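Local structure of membrane-associated protein VP24 (4OR8) at residues S91-K95 / S232-G236; G113-K117 / V133-S137. The protein may act as a minor matrix protein of Marburg virus, with a role in nucleocapsid assembly and virion budding, and interacts with the viral nucleoprotein. All coordinates share one frame. Residue numbers count along the deposited sequence, not the author numbering.

Contact 1 (S91-K95 / S232-G236)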
ATOM      1  N   SER B  91      -5.836 -16.723 -12.962  1.00 27.97           N
ATOM      2  CA  SER B  91      -5.736 -18.172 -13.109  1.00 30.04           C
ATOM      3  C   SER B  91      -4.323 -18.632 -13.450  1.00 26.77           C
ATOM      4  O   SER B  91      -3.798 -19.565 -12.844  1.00 22.29           O
ATOM      5  CB  SER B  91      -6.702 -18.659 -14.191  1.00 29.21           C
ATOM      6  OG  SER B  91      -8.036 -18.290 -13.888  1.00 41.40           O
ATOM      7  N   HIS B  92      -3.715 -17.966 -14.425  1.00 27.23           N
ATOM      8  CA  HIS B  92      -2.376 -18.309 -14.896  0.64 32.20           C
ATOM      9  C   HIS B  92      -1.331 -18.177 -13.793  1.00 39.27           C
ATOM     10  O   HIS B  92      -0.244 -18.748 -13.882  1.00 37.45           O
ATOM     11  CB  HIS B  92      -2.000 -17.404 -16.064  0.64 34.41           C
ATOM     12  CG  HIS B  92      -2.319 -15.963 -15.826  0.64 35.44           C
ATOM     13  ND1 HIS B  92      -3.590 -15.450 -15.966  0.64 29.06           N
ATOM     14  CD2 HIS B  92      -1.536 -14.929 -15.437  0.64 40.78           C
ATOM     15  CE1 HIS B  92      -3.575 -14.160 -15.682  0.64 43.22           C
ATOM     16  NE2 HIS B  92      -2.341 -13.819 -15.358  0.64 40.63           N
ATOM     17  N   LEU B  93      -1.663 -17.410 -12.758  1.00 37.12           N
ATOM     18  CA  LEU B  93      -0.754 -17.206 -11.637  1.00 24.79           C
ATOM     19  C   LEU B  93      -1.046 -18.146 -10.465  1.00 29.26           C
ATOM     20  O   LEU B  93      -0.140 -18.794  -9.941  1.00 38.89           O
ATOM     21  CB  LEU B  93      -0.802 -15.752 -11.166  1.00 30.77           C
ATOM     22  CG  LEU B  93      -0.441 -14.690 -12.207  1.00 34.03           C
ATOM     23  CD1 LEU B  93      -0.381 -13.311 -11.576  1.00 29.21           C
ATOM     24  CD2 LEU B  93       0.873 -15.026 -12.884  1.00 34.57           C
ATOM     25  N   PHE B  94      -2.310 -18.225 -10.060  1.00 20.90           N
ATOM     26  CA  PHE B  94      -2.673 -18.965  -8.854  1.00 23.37           C
ATOM     27  C   PHE B  94      -3.192 -20.377  -9.114  1.00 25.59           C
ATOM     28  O   PHE B  94      -2.980 -21.281  -8.308  1.00 28.09           O
ATOM     29  CB  PHE B  94      -3.696 -18.181  -8.033  1.00 23.83           C
ATOM     30  CG  PHE B  94      -3.196 -16.850  -7.561  1.00 28.76           C
ATOM     31  CD1 PHE B  94      -2.103 -16.770  -6.714  1.00 23.89           C
ATOM     32  CD2 PHE B  94      -3.819 -15.679  -7.959  1.00 20.53           C
ATOM     33  CE1 PHE B  94      -1.637 -15.548  -6.276  1.00 13.54           C
ATOM     34  CE2 PHE B  94      -3.359 -14.455  -7.524  1.00 20.57           C
ATOM     35  CZ  PHE B  94      -2.265 -14.390  -6.680  1.00 17.05           C
ATOM     36  N   LYS B  95      -3.885 -20.559 -10.231  1.00 25.53           N
ATOM     37  CA  LYS B  95      -4.412 -21.871 -10.580  1.00 28.34           C
ATOM     38  C   LYS B  95      -3.520 -22.558 -11.617  1.00 33.78           C
ATOM     39  O   LYS B  95      -3.972 -23.392 -12.401  1.00 35.26           O
ATOM     40  CB  LYS B  95      -5.856 -21.752 -11.065  1.00 28.97           C
ATOM     41  CG  LYS B  95      -6.767 -21.107 -10.035  1.00 26.32           C
ATOM     42  CD  LYS B  95      -8.152 -20.844 -10.587  1.00 28.93           C
ATOM     43  CE  LYS B  95      -8.880 -22.134 -10.874  1.00 21.27           C
ATOM     44  NZ  LYS B  95     -10.304 -21.879 -11.198  1.00 33.06           N
ATOM     45  N   SER B 232       7.549 -20.021 -19.358  1.00 38.23           N
ATOM     46  CA  SER B 232       7.738 -19.849 -17.923  1.00 32.47           C
ATOM     47  C   SER B 232       6.991 -18.620 -17.408  1.00 30.91           C
ATOM     48  O   SER B 232       6.903 -17.603 -18.095  1.00 28.53           O
ATOM     49  CB  SER B 232       9.227 -19.740 -17.598  1.00 27.47           C
ATOM     50  OG  SER B 232       9.425 -19.383 -16.243  1.00 45.92           O
ATOM     51  N   VAL B 233       6.449 -18.721 -16.201  1.00 27.39           N
ATOM     52  CA  VAL B 233       5.707 -17.617 -15.601  1.00 25.14           C
ATOM     53  C   VAL B 233       6.161 -17.349 -14.171  1.00 26.91           C
ATOM     54  O   VAL B 233       6.101 -18.230 -13.314  1.00 32.81           O
ATOM     55  CB  VAL B 233       4.189 -17.885 -15.604  1.00 25.71           C
ATOM     56  CG1 VAL B 233       3.464 -16.827 -14.794  1.00 21.21           C
ATOM     57  CG2 VAL B 233       3.657 -17.927 -17.030  1.00 38.13           C
ATOM     58  N   VAL B 234       6.624 -16.130 -13.919  1.00 26.18           N
ATOM     59  CA  VAL B 234       6.978 -15.716 -12.570  1.00 21.81           C
ATOM     60  C   VAL B 234       6.171 -14.485 -12.204  1.00 22.15           C
ATOM     61  O   VAL B 234       5.708 -13.757 -13.082  1.00 32.36           O
ATOM     62  CB  VAL B 234       8.481 -15.392 -12.433  1.00 22.13           C
ATOM     63  CG1 VAL B 234       9.319 -16.624 -12.727  1.00 31.71           C
ATOM     64  CG2 VAL B 234       8.870 -14.244 -13.349  1.00 18.82           C
ATOM     65  N   PHE B 235       5.993 -14.258 -10.909  1.00 19.73           N
ATOM     66  CA  PHE B 235       5.288 -13.072 -10.446  1.00 17.43           C
ATOM     67  C   PHE B 235       5.626 -12.739  -9.002  1.00 23.87           C
ATOM     68  O   PHE B 235       5.942 -13.621  -8.205  1.00 23.19           O
ATOM     69  CB  PHE B 235       3.774 -13.223 -10.623  1.00 23.46           C
ATOM     70  CG  PHE B 235       3.146 -14.222  -9.695  1.00 27.81           C
ATOM     71  CD1 PHE B 235       3.164 -15.574  -9.994  1.00 20.11           C
ATOM     72  CD2 PHE B 235       2.520 -13.807  -8.529  1.00 25.74           C
ATOM     73  CE1 PHE B 235       2.582 -16.494  -9.144  1.00 25.33           C
ATOM     74  CE2 PHE B 235       1.935 -14.725  -7.672  1.00 19.71           C
ATOM     75  CZ  PHE B 235       1.965 -16.069  -7.982  1.00 20.29           C
ATOM     76  N   GLY B 236       5.563 -11.452  -8.679  1.00 22.74           N
ATOM     77  CA  GLY B 236       5.809 -10.987  -7.330  1.00 16.05           C
ATOM     78  C   GLY B 236       4.917  -9.806  -7.015  1.00 21.11           C
ATOM     79  O   GLY B 236       4.181  -9.330  -7.876  1.00 20.65           O
TER

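Contact 2 (G113-K117 / V133-S137)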
ATOM      1  N   GLY B 113      13.316  -2.033 -14.517  1.00 20.58           N
ATOM      2  CA  GLY B 113      13.732  -2.319 -15.877  1.00 19.32           C
ATOM      3  C   GLY B 113      12.735  -1.769 -16.879  1.00 19.41           C
ATOM      4  O   GLY B 113      13.109  -1.228 -17.918  1.00 18.20           O
ATOM      5  N   VAL B 114      11.455  -1.906 -16.555  1.00 19.07           N
ATOM      6  CA  VAL B 114      10.384  -1.368 -17.383  1.00 18.60           C
ATOM      7  C   VAL B 114      10.425   0.160 -17.428  1.00 19.42           C
ATOM      8  O   VAL B 114      10.281   0.761 -18.493  1.00 22.78           O
ATOM      9  CB  VAL B 114       9.004  -1.845 -16.876  1.00 18.26           C
ATOM     10  CG1 VAL B 114       7.877  -1.116 -17.592  1.00 22.10           C
ATOM     11  CG2 VAL B 114       8.871  -3.343 -17.057  1.00 19.13           C
ATOM     12  N   ALA B 115      10.632   0.776 -16.265  1.00 19.70           N
ATOM     13  CA  ALA B 115      10.652   2.232 -16.138  1.00 17.65           C
ATOM     14  C   ALA B 115      11.744   2.856 -16.998  1.00 28.56           C
ATOM     15  O   ALA B 115      11.549   3.912 -17.598  1.00 30.76           O
ATOM     16  CB  ALA B 115      10.839   2.631 -14.690  1.00 15.46           C
ATOM     17  N   LEU B 116      12.896   2.198 -17.059  1.00 24.75           N
ATOM     18  CA  LEU B 116      14.003   2.685 -17.877  1.00 21.73           C
ATOM     19  C   LEU B 116      13.674   2.710 -19.368  1.00 28.11           C
ATOM     20  O   LEU B 116      14.364   3.371 -20.146  1.00 34.52           O
ATOM     21  CB  LEU B 116      15.265   1.850 -17.643  1.00 21.50           C
ATOM     22  CG  LEU B 116      16.274   2.312 -16.589  1.00 19.84           C
ATOM     23  CD1 LEU B 116      15.609   2.541 -15.246  1.00 19.56           C
ATOM     24  CD2 LEU B 116      17.387   1.287 -16.461  1.00 21.36           C
ATOM     25  N   LYS B 117      12.634   1.986 -19.772  1.00 26.32           N
ATOM     26  CA  LYS B 117      12.256   1.968 -21.182  1.00 30.76           C
ATOM     27  C   LYS B 117      11.053   2.866 -21.455  1.00 30.15           C
ATOM     28  O   LYS B 117      10.515   2.847 -22.557  1.00 33.31           O
ATOM     29  CB  LYS B 117      11.987   0.544 -21.689  1.00 31.83           C
ATOM     30  CG  LYS B 117      13.180  -0.400 -21.578  1.00 43.93           C
ATOM     31  CD  LYS B 117      14.395   0.115 -22.341  1.00 52.37           C
ATOM     32  CE  LYS B 117      14.139   0.126 -23.842  1.00 66.72           C
ATOM     33  NZ  LYS B 117      15.301   0.671 -24.602  1.00 65.61           N
ATOM     34  N   VAL B 133      21.318   3.270 -21.129  1.00 19.14           N
ATOM     35  CA  VAL B 133      20.065   2.986 -20.437  1.00 19.63           C
ATOM     36  C   VAL B 133      19.482   1.657 -20.914  1.00 22.19           C
ATOM     37  O   VAL B 133      18.908   0.897 -20.131  1.00 25.27           O
ATOM     38  CB  VAL B 133      19.038   4.123 -20.637  1.00 21.48           C
ATOM     39  CG1 VAL B 133      17.673   3.727 -20.097  1.00 16.63           C
ATOM     40  CG2 VAL B 133      19.522   5.399 -19.963  1.00 18.89           C
ATOM     41  N   HIS B 134      19.655   1.371 -22.198  1.00 25.04           N
ATOM     42  CA  HIS B 134      19.197   0.109 -22.760  1.00 25.47           C
ATOM     43  C   HIS B 134      19.929  -1.072 -22.131  1.00 27.59           C
ATOM     44  O   HIS B 134      19.313  -2.077 -21.775  1.00 23.99           O
ATOM     45  CB  HIS B 134      19.384   0.097 -24.275  1.00 22.82           C
ATOM     46  CG  HIS B 134      18.869  -1.142 -24.933  1.00 38.61           C
ATOM     47  ND1 HIS B 134      19.701  -2.099 -25.474  1.00 46.57           N
ATOM     48  CD2 HIS B 134      17.605  -1.584 -25.135  1.00 38.92           C
ATOM     49  CE1 HIS B 134      18.972  -3.075 -25.984  1.00 50.06           C
ATOM     50  NE2 HIS B 134      17.697  -2.788 -25.791  1.00 53.68           N
ATOM     51  N   MET B 135      21.245  -0.945 -21.996  1.00 26.78           N
ATOM     52  CA  MET B 135      22.048  -1.973 -21.348  1.00 20.63           C
ATOM     53  C   MET B 135      21.625  -2.154 -19.895  1.00 22.16           C
ATOM     54  O   MET B 135      21.489  -3.282 -19.424  1.00 24.00           O
ATOM     55  CB  MET B 135      23.538  -1.623 -21.422  1.00 32.21           C
ATOM     56  CG  MET B 135      24.178  -1.892 -22.774  1.00 37.72           C
ATOM     57  SD  MET B 135      25.935  -1.479 -22.817  1.00 58.09           S
ATOM     58  CE  MET B 135      25.877   0.295 -23.038  1.00 35.34           C
ATOM     59  N   LEU B 136      21.420  -1.041 -19.192  1.00 20.98           N
ATOM     60  CA  LEU B 136      20.978  -1.079 -17.799  1.00 19.02           C
ATOM     61  C   LEU B 136      19.640  -1.784 -17.681  1.00 15.12           C
ATOM     62  O   LEU B 136      19.440  -2.626 -16.807  1.00 16.95           O
ATOM     63  CB  LEU B 136      20.865   0.335 -17.226  1.00 16.18           C
ATOM     64  CG  LEU B 136      22.173   1.095 -17.014  1.00 28.20           C
ATOM     65  CD1 LEU B 136      21.905   2.502 -16.496  1.00 23.78           C
ATOM     66  CD2 LEU B 136      23.084   0.337 -16.066  1.00 21.78           C
ATOM     67  N   SER B 137      18.727  -1.434 -18.576  1.00 19.48           N
ATOM     68  CA  SER B 137      17.391  -2.008 -18.569  1.00 21.27           C
ATOM     69  C   SER B 137      17.430  -3.524 -18.733  1.00 24.72           C
ATOM     70  O   SER B 137      16.738  -4.246 -18.016  1.00 23.31           O
ATOM     71  CB  SER B 137      16.532  -1.378 -19.665  1.00 14.15           C
ATOM     72  OG  SER B 137      15.210  -1.877 -19.608  1.00 27.11           O
TER

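Contact 1 (S91-K95 / S232-G236)
Apolar contacts, centred on Leu93 and Phe235, join the short helix 91-94 to strand 228-239. Leu93 makes a CH-pi contact: its CB sits over a face of the Phe235 ring, 4.1 Å from the centroid. Apolar packing continues along the strand, since Leu93 CD2 touches both Phe235 CD1 and Val233 CG1 at 3.7 Å. The rings of Phe94 and Phe235 form an offset edge-to-face pair, the edge of Phe235 turned toward the face of Phe94, with centroids 5.6 Å apart and planes at 83°. Val233 and Phe235, two residues apart, both direct CA-to-CB toward the helix, whereas Val234 points away. Polar groups bond elsewhere: Leu93 O accepts from Ser99 OG, and His92 NE2 is hydrogen-bonded to Tyr22 OH of the second subunit. Backbone hydrogen bonds tie Val233 and Phe235 to Thr100 of the neighbouring strand 100-101. No hydrogen bond crosses between the two segments, so their direct contact rests on apolar and aromatic fit.

Contact 2 (G113-K117 / V133-S137)
Leu116, in the segment 113-117 that lies on helix 104-115, has the largest area buried here and directs its CA-to-CB bond toward helix 127-142. Its CD2 lies 3.7 Å from Leu136 CB, and its CB is 3.9 Å from Val133 CG1, so the leucine packs against residues from neighbouring turns of the second helix. Val171 of helix 161-178 also touches Leu116, joining a third helix to this buried region. Ser137 supplies the polar link: its OG donates a 2.8 Å hydrogen bond to Gly113 O. Gly113 and Ser137 are the residues of closest backbone approach, with their CA atoms 4.6 Å apart, consistent with the lack of a side chain on Gly113, where a CB would lie 3.5 Å from Ser137 O. The arrangement is a close helix-helix contact within the helical part of the VP24 pyramidal fold, joining elements that follow one another in the chain. Lys117 packs its aliphatic portion beside the serine, with CG 3.2 Å from Ser137 OG. Its side chain then runs on toward His134, where NZ lies near the plane of the imidazole, at the ring edge, 3.3 Å from CD2.

Overall arrangement
Both contacts are largely buried but hold different elements, their centres 24 Å apart. Contact 2, its centre about 11 Å from the centre of the chain, joins successive helices; contact 1, its centre about 16 Å from that point, brings a short helix to a strand distant in sequence. Along the chain, contact 2 is nested inside the loop closed by contact 1. Their chemistry differs accordingly: the helix-strand contact relies on aromatic and aliphatic surfaces, the helix-helix contact on leucine packing, a side-chain-to-carbonyl hydrogen bond and the long side chain of a lysine. Contact 1 also lies within reach of the second subunit, whereas no other chain of the assembly touches the segments of contact 2.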